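PDB 4K7J: GDSL-like Lipase/Acylhydrolase family protein, which probably removes O-acetyl groups from peptidoglycan, acting as a serine esterase of the SGNH (GDSL-like) hydrolase family. Local coordinates for residues I216-R228 and L242-N254. Residues are numbered along the deposited sequence; the frame is centred on the assembly and turned at random.
Sequences INGAQLTQWSKWR and LVILSYGTNEAFN. With ACT (acetate ion), chain C.
The ring of Tyr247 lies under the backbone where Gln220 passes into Leu221: the amide N of Leu221 sits 3.5 Å above the plane of one face, toward the rim, and Leu221 CB makes a CH-pi contact over that face. Ala219 O meets the same ring at its edge. The indole of Trp224 is sandwiched between Leu221 CD1 and Trp227 CZ3 on its opposite faces, while its edge turns to the tyrosine hydroxyl. Tryptophan suits this place because its indole carries an N-H that Tyr247 OH can accept, in a nearly straight hydrogen bond of 2.8 Å from NE1, lying in the indole plane. The six-membered ring reaches Leu245 CD2 on strand 242-246, at 3.7 Å from CZ2.

At Glu251 a carboxylate serves as acceptor: OE2 takes the N-H of Leu221 at 2.9 Å, from above the carboxylate plane, and a water bridges OE2 to Thr222 N at the start of the 3-10 segment 221-226. The bend at chi2 (87°) delivers OE2 there. The aliphatic part of Gln220 slides past Glu251 in the opposite direction.

Gly218, in the type II turn 216-219, has a positive phi (84°) that suits a residue without a side chain. The amide of Asn250 has two N-H bonds, one for Ala219 O (3.1 Å from ND2), above the carbonyl plane, and one for acetate OXT (172°). Gly218 N meets the same OXT, and Ser62 N donates to the same ion, which His351 NE2 also binds. The set is consistent with the oxyanion hole of SGNH hydrolases; the bond to Ala219 O would hold the Asn250 amide turned toward the anion.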
loop_
_atom_site.group_PDB
_atom_site.type_symbol
_atom_site.label_atom_id
_atom_site.label_comp_id
_atom_site.label_asym_id
_atom_site.label_seq_id
_atom_site.Cartn_x
_atom_site.Cartn_y
_atom_site.Cartn_z
ATOM N N ILE A 216 0.403 4.456 -6.474
ATOM C CA ILE A 216 0.181 5.534 -7.423
ATOM C C ILE A 216 0.997 5.244 -8.675
ATOM O O ILE A 216 2.221 5.161 -8.595
ATOM C CB ILE A 216 0.678 6.882 -6.872
ATOM C CG1 ILE A 216 -0.142 7.341 -5.660
ATOM C CG2 ILE A 216 0.618 7.937 -7.977
ATOM C CD1 ILE A 216 -1.482 7.981 -6.049
ATOM N N ASN A 217 0.333 5.080 -9.816
ATOM C CA ASN A 217 1.028 4.802 -11.075
ATOM C C ASN A 217 2.155 5.798 -11.324
ATOM O O ASN A 217 1.936 7.011 -11.274
ATOM C CB ASN A 217 0.050 4.830 -12.251
ATOM C CG ASN A 217 -0.870 3.616 -12.287
ATOM O OD1 ASN A 217 -0.635 2.626 -11.611
ATOM N ND2 ASN A 217 -1.905 3.686 -13.105
ATOM N N GLY A 218 3.365 5.291 -11.560
ATOM C CA GLY A 218 4.500 6.158 -11.861
ATOM C C GLY A 218 5.246 6.773 -10.677
ATOM O O GLY A 218 6.271 7.431 -10.863
ATOM N N ALA A 219 4.758 6.549 -9.459
ATOM C CA ALA A 219 5.282 7.269 -8.293
ATOM C C ALA A 219 6.676 6.833 -7.837
ATOM O O ALA A 219 7.109 5.703 -8.076
ATOM C CB ALA A 219 4.308 7.179 -7.126
ATOM N N GLN A 220 7.356 7.755 -7.161
ATOM C CA GLN A 220 8.640 7.505 -6.514
ATOM C C GLN A 220 8.483 7.842 -5.032
ATOM O O GLN A 220 7.604 8.630 -4.680
ATOM C CB GLN A 220 9.706 8.396 -7.124
ATOM C CG GLN A 220 9.964 8.119 -8.616
ATOM C CD GLN A 220 10.955 9.098 -9.190
ATOM O OE1 GLN A 220 11.984 9.406 -8.561
ATOM N NE2 GLN A 220 10.640 9.636 -10.362
ATOM N N LEU A 221 9.317 7.256 -4.172
ATOM C CA LEU A 221 9.158 7.451 -2.726
ATOM C C LEU A 221 9.273 8.903 -2.303
ATOM O O LEU A 221 8.538 9.352 -1.430
ATOM C CB LEU A 221 10.149 6.603 -1.917
ATOM C CG LEU A 221 10.145 6.892 -0.411
ATOM C CD1 LEU A 221 8.815 6.507 0.215
ATOM C CD2 LEU A 221 11.278 6.217 0.305
ATOM N N THR A 222 10.194 9.637 -2.924
ATOM C CA THR A 222 10.404 11.040 -2.577
ATOM C C THR A 222 9.180 11.886 -2.895
ATOM O O THR A 222 9.027 12.984 -2.363
ATOM C CB THR A 222 11.631 11.648 -3.290
ATOM O OG1 THR A 222 11.466 11.561 -4.718
ATOM C CG2 THR A 222 12.902 10.922 -2.865
ATOM N N GLN A 223 8.303 11.374 -3.748
ATOM C CA GLN A 223 7.118 12.124 -4.135
ATOM C C GLN A 223 6.010 12.097 -3.083
ATOM O O GLN A 223 4.930 12.612 -3.326
ATOM C CB GLN A 223 6.596 11.675 -5.502
ATOM C CG GLN A 223 7.556 12.064 -6.631
ATOM C CD GLN A 223 7.211 11.416 -7.941
ATOM O OE1 GLN A 223 6.641 10.338 -7.969
ATOM N NE2 GLN A 223 7.555 12.079 -9.044
ATOM N N TRP A 224 6.282 11.510 -1.918
ATOM C CA TRP A 224 5.438 11.765 -0.754
ATOM C C TRP A 224 5.383 13.279 -0.466
ATOM O O TRP A 224 4.440 13.770 0.173
ATOM C CB TRP A 224 5.955 11.020 0.479
ATOM C CG TRP A 224 5.733 9.520 0.467
ATOM C CD1 TRP A 224 5.508 8.719 -0.621
ATOM C CD2 TRP A 224 5.713 8.659 1.611
ATOM N NE1 TRP A 224 5.350 7.414 -0.220
ATOM C CE2 TRP A 224 5.482 7.352 1.145
ATOM C CE3 TRP A 224 5.873 8.871 2.988
ATOM C CZ2 TRP A 224 5.403 6.256 2.006
ATOM C CZ3 TRP A 224 5.798 7.783 3.840
ATOM C CH2 TRP A 224 5.560 6.490 3.346
ATOM N N SER A 225 6.390 14.014 -0.938
ATOM C CA SER A 225 6.431 15.474 -0.763
ATOM C C SER A 225 5.242 16.193 -1.438
ATOM O O SER A 225 4.898 17.318 -1.071
ATOM C CB SER A 225 7.764 16.051 -1.263
ATOM O OG SER A 225 7.789 16.089 -2.676
ATOM N N LYS A 226 4.607 15.525 -2.400
ATOM C CA LYS A 226 3.382 16.026 -3.025
ATOM C C LYS A 226 2.189 16.009 -2.078
ATOM O O LYS A 226 1.166 16.639 -2.363
ATOM C CB LYS A 226 3.005 15.171 -4.244
ATOM C CG LYS A 226 3.924 15.272 -5.455
ATOM C CD LYS A 226 3.384 14.330 -6.540
ATOM C CE LYS A 226 4.164 14.401 -7.846
ATOM N NZ LYS A 226 3.597 13.407 -8.830
ATOM N N TRP A 227 2.297 15.259 -0.981
ATOM C CA TRP A 227 1.168 15.080 -0.069
ATOM C C TRP A 227 1.260 16.109 1.068
ATOM O O TRP A 227 2.287 16.767 1.220
ATOM C CB TRP A 227 1.116 13.645 0.484
ATOM C CG TRP A 227 1.159 12.559 -0.558
ATOM C CD1 TRP A 227 0.881 12.683 -1.889
ATOM C CD2 TRP A 227 1.523 11.189 -0.352
ATOM N NE1 TRP A 227 1.042 11.477 -2.518
ATOM C CE2 TRP A 227 1.435 10.542 -1.597
ATOM C CE3 TRP A 227 1.912 10.442 0.773
ATOM C CZ2 TRP A 227 1.717 9.181 -1.757
ATOM C CZ3 TRP A 227 2.201 9.090 0.613
ATOM C CH2 TRP A 227 2.115 8.479 -0.648
ATOM N N ARG A 228 0.198 16.248 1.859
ATOM C CA ARG A 228 0.134 17.327 2.853
ATOM C C ARG A 228 1.240 17.236 3.910
ATOM O O ARG A 228 1.762 16.164 4.180
ATOM C CB ARG A 228 -1.262 17.409 3.508
ATOM C CG ARG A 228 -1.572 16.304 4.494
ATOM C CD ARG A 228 -3.079 16.174 4.726
ATOM N NE ARG A 228 -3.387 15.330 5.884
ATOM C CZ ARG A 228 -3.553 15.803 7.115
ATOM N NH1 ARG A 228 -3.443 17.104 7.338
ATOM N NH2 ARG A 228 -3.821 14.980 8.120
ATOM N N LEU A 242 2.888 -3.362 9.905
ATOM C CA LEU A 242 4.004 -3.593 8.986
ATOM C C LEU A 242 3.821 -2.674 7.782
ATOM O O LEU A 242 2.783 -2.709 7.130
ATOM C CB LEU A 242 4.050 -5.065 8.534
ATOM C CG LEU A 242 5.037 -5.419 7.408
ATOM C CD1 LEU A 242 6.503 -5.173 7.811
ATOM C CD2 LEU A 242 4.853 -6.857 6.932
ATOM N N VAL A 243 4.815 -1.838 7.507
ATOM C CA VAL A 243 4.758 -0.927 6.369
ATOM C C VAL A 243 5.664 -1.459 5.271
ATOM O O VAL A 243 6.869 -1.635 5.480
ATOM C CB VAL A 243 5.232 0.484 6.754
ATOM C CG1 VAL A 243 5.278 1.407 5.513
ATOM C CG2 VAL A 243 4.342 1.067 7.835
ATOM N N ILE A 244 5.088 -1.730 4.108
ATOM C CA ILE A 244 5.871 -2.178 2.967
ATOM C C ILE A 244 6.032 -1.027 1.996
ATOM O O ILE A 244 5.038 -0.450 1.515
ATOM C CB ILE A 244 5.202 -3.361 2.232
ATOM C CG1 ILE A 244 4.936 -4.507 3.207
ATOM C CG2 ILE A 244 6.063 -3.815 1.051
ATOM C CD1 ILE A 244 4.337 -5.770 2.565
ATOM N N LEU A 245 7.280 -0.680 1.715
ATOM C CA LEU A 245 7.581 0.345 0.719
ATOM C C LEU A 245 8.033 -0.344 -0.559
ATOM O O LEU A 245 9.031 -1.078 -0.572
ATOM C CB LEU A 245 8.684 1.275 1.228
ATOM C CG LEU A 245 8.395 2.024 2.524
ATOM C CD1 LEU A 245 9.666 2.698 3.033
ATOM C CD2 LEU A 245 7.273 3.051 2.346
ATOM N N SER A 246 7.289 -0.136 -1.636
ATOM C CA SER A 246 7.614 -0.790 -2.901
ATOM C C SER A 246 7.767 0.240 -4.022
ATOM O O SER A 246 6.814 0.547 -4.728
ATOM C CB SER A 246 6.549 -1.849 -3.249
ATOM O OG SER A 246 6.820 -2.478 -4.496
ATOM N N TYR A 247 8.974 0.786 -4.161
ATOM C CA TYR A 247 9.274 1.750 -5.203
ATOM C C TYR A 247 10.564 1.314 -5.883
ATOM O O TYR A 247 11.074 0.242 -5.604
ATOM C CB TYR A 247 9.446 3.153 -4.619
ATOM C CG TYR A 247 8.198 3.774 -3.989
ATOM C CD1 TYR A 247 7.298 4.506 -4.754
ATOM C CD2 TYR A 247 7.960 3.668 -2.625
ATOM C CE1 TYR A 247 6.182 5.094 -4.184
ATOM C CE2 TYR A 247 6.848 4.254 -2.036
ATOM C CZ TYR A 247 5.962 4.969 -2.820
ATOM O OH TYR A 247 4.856 5.553 -2.242
ATOM N N GLY A 248 11.095 2.137 -6.774
ATOM C CA GLY A 248 12.394 1.834 -7.354
ATOM C C GLY A 248 12.370 1.797 -8.860
ATOM O O GLY A 248 13.303 2.258 -9.510
ATOM N N THR A 249 11.290 1.260 -9.416
ATOM C CA THR A 249 11.166 1.141 -10.866
ATOM C C THR A 249 11.193 2.494 -11.566
ATOM O O THR A 249 11.906 2.680 -12.544
ATOM C CB THR A 249 9.891 0.377 -11.240
ATOM O OG1 THR A 249 9.976 -0.958 -10.723
ATOM C CG2 THR A 249 9.713 0.317 -12.745
ATOM N N ASN A 250 10.429 3.453 -11.060
ATOM C CA ASN A 250 10.414 4.772 -11.680
ATOM C C ASN A 250 11.670 5.593 -11.393
ATOM O O ASN A 250 12.174 6.281 -12.285
ATOM C CB ASN A 250 9.140 5.527 -11.283
ATOM C CG ASN A 250 7.880 4.798 -11.742
ATOM O OD1 ASN A 250 7.650 4.652 -12.932
ATOM N ND2 ASN A 250 7.078 4.318 -10.795
ATOM N N GLU A 251 12.171 5.525 -10.158
ATOM C CA GLU A 251 13.442 6.170 -9.836
ATOM C C GLU A 251 14.484 5.696 -10.856
ATOM O O GLU A 251 15.265 6.488 -11.375
ATOM C CB GLU A 251 13.908 5.810 -8.412
ATOM C CG GLU A 251 13.118 6.458 -7.271
ATOM C CD GLU A 251 11.881 5.666 -6.858
ATOM O OE1 GLU A 251 11.402 4.866 -7.680
ATOM O OE2 GLU A 251 11.394 5.842 -5.709
ATOM N N ALA A 252 14.461 4.400 -11.158
ATOM C CA ALA A 252 15.441 3.799 -12.070
ATOM C C ALA A 252 15.409 4.382 -13.473
ATOM O O ALA A 252 16.411 4.335 -14.185
ATOM C CB ALA A 252 15.250 2.301 -12.140
ATOM N N PHE A 253 14.262 4.916 -13.888
ATOM C CA PHE A 253 14.154 5.457 -15.249
ATOM C C PHE A 253 14.504 6.936 -15.336
ATOM O O PHE A 253 14.445 7.529 -16.415
ATOM C CB PHE A 253 12.779 5.177 -15.857
ATOM C CG PHE A 253 12.659 3.804 -16.428
ATOM C CD1 PHE A 253 13.070 3.544 -17.727
ATOM C CD2 PHE A 253 12.181 2.760 -15.660
ATOM C CE1 PHE A 253 12.981 2.272 -18.254
ATOM C CE2 PHE A 253 12.082 1.487 -16.183
ATOM C CZ PHE A 253 12.486 1.243 -17.487
ATOM N N ASN A 254 14.882 7.521 -14.202
ATOM C CA ASN A 254 15.406 8.883 -14.190
ATOM C C ASN A 254 16.915 8.842 -14.424
ATOM O O ASN A 254 17.682 8.605 -13.492
ATOM C CB ASN A 254 15.089 9.584 -12.860
ATOM C CG ASN A 254 15.559 11.038 -12.835
ATOM O OD1 ASN A 254 16.251 11.501 -13.749
ATOM N ND2 ASN A 254 15.198 11.757 -11.781
HETATM C C ACT C . 5.158 2.148 -12.733
HETATM O O ACT C . 4.680 2.409 -13.876
HETATM O OXT ACT C . 4.765 2.848 -11.763
HETATM C CH3 ACT C . 6.134 1.033 -12.520
HETATM O O HOH W 1 8.909 3.475 -8.390
HETATM O O HOH W 2 12.461 8.012 -4.322
#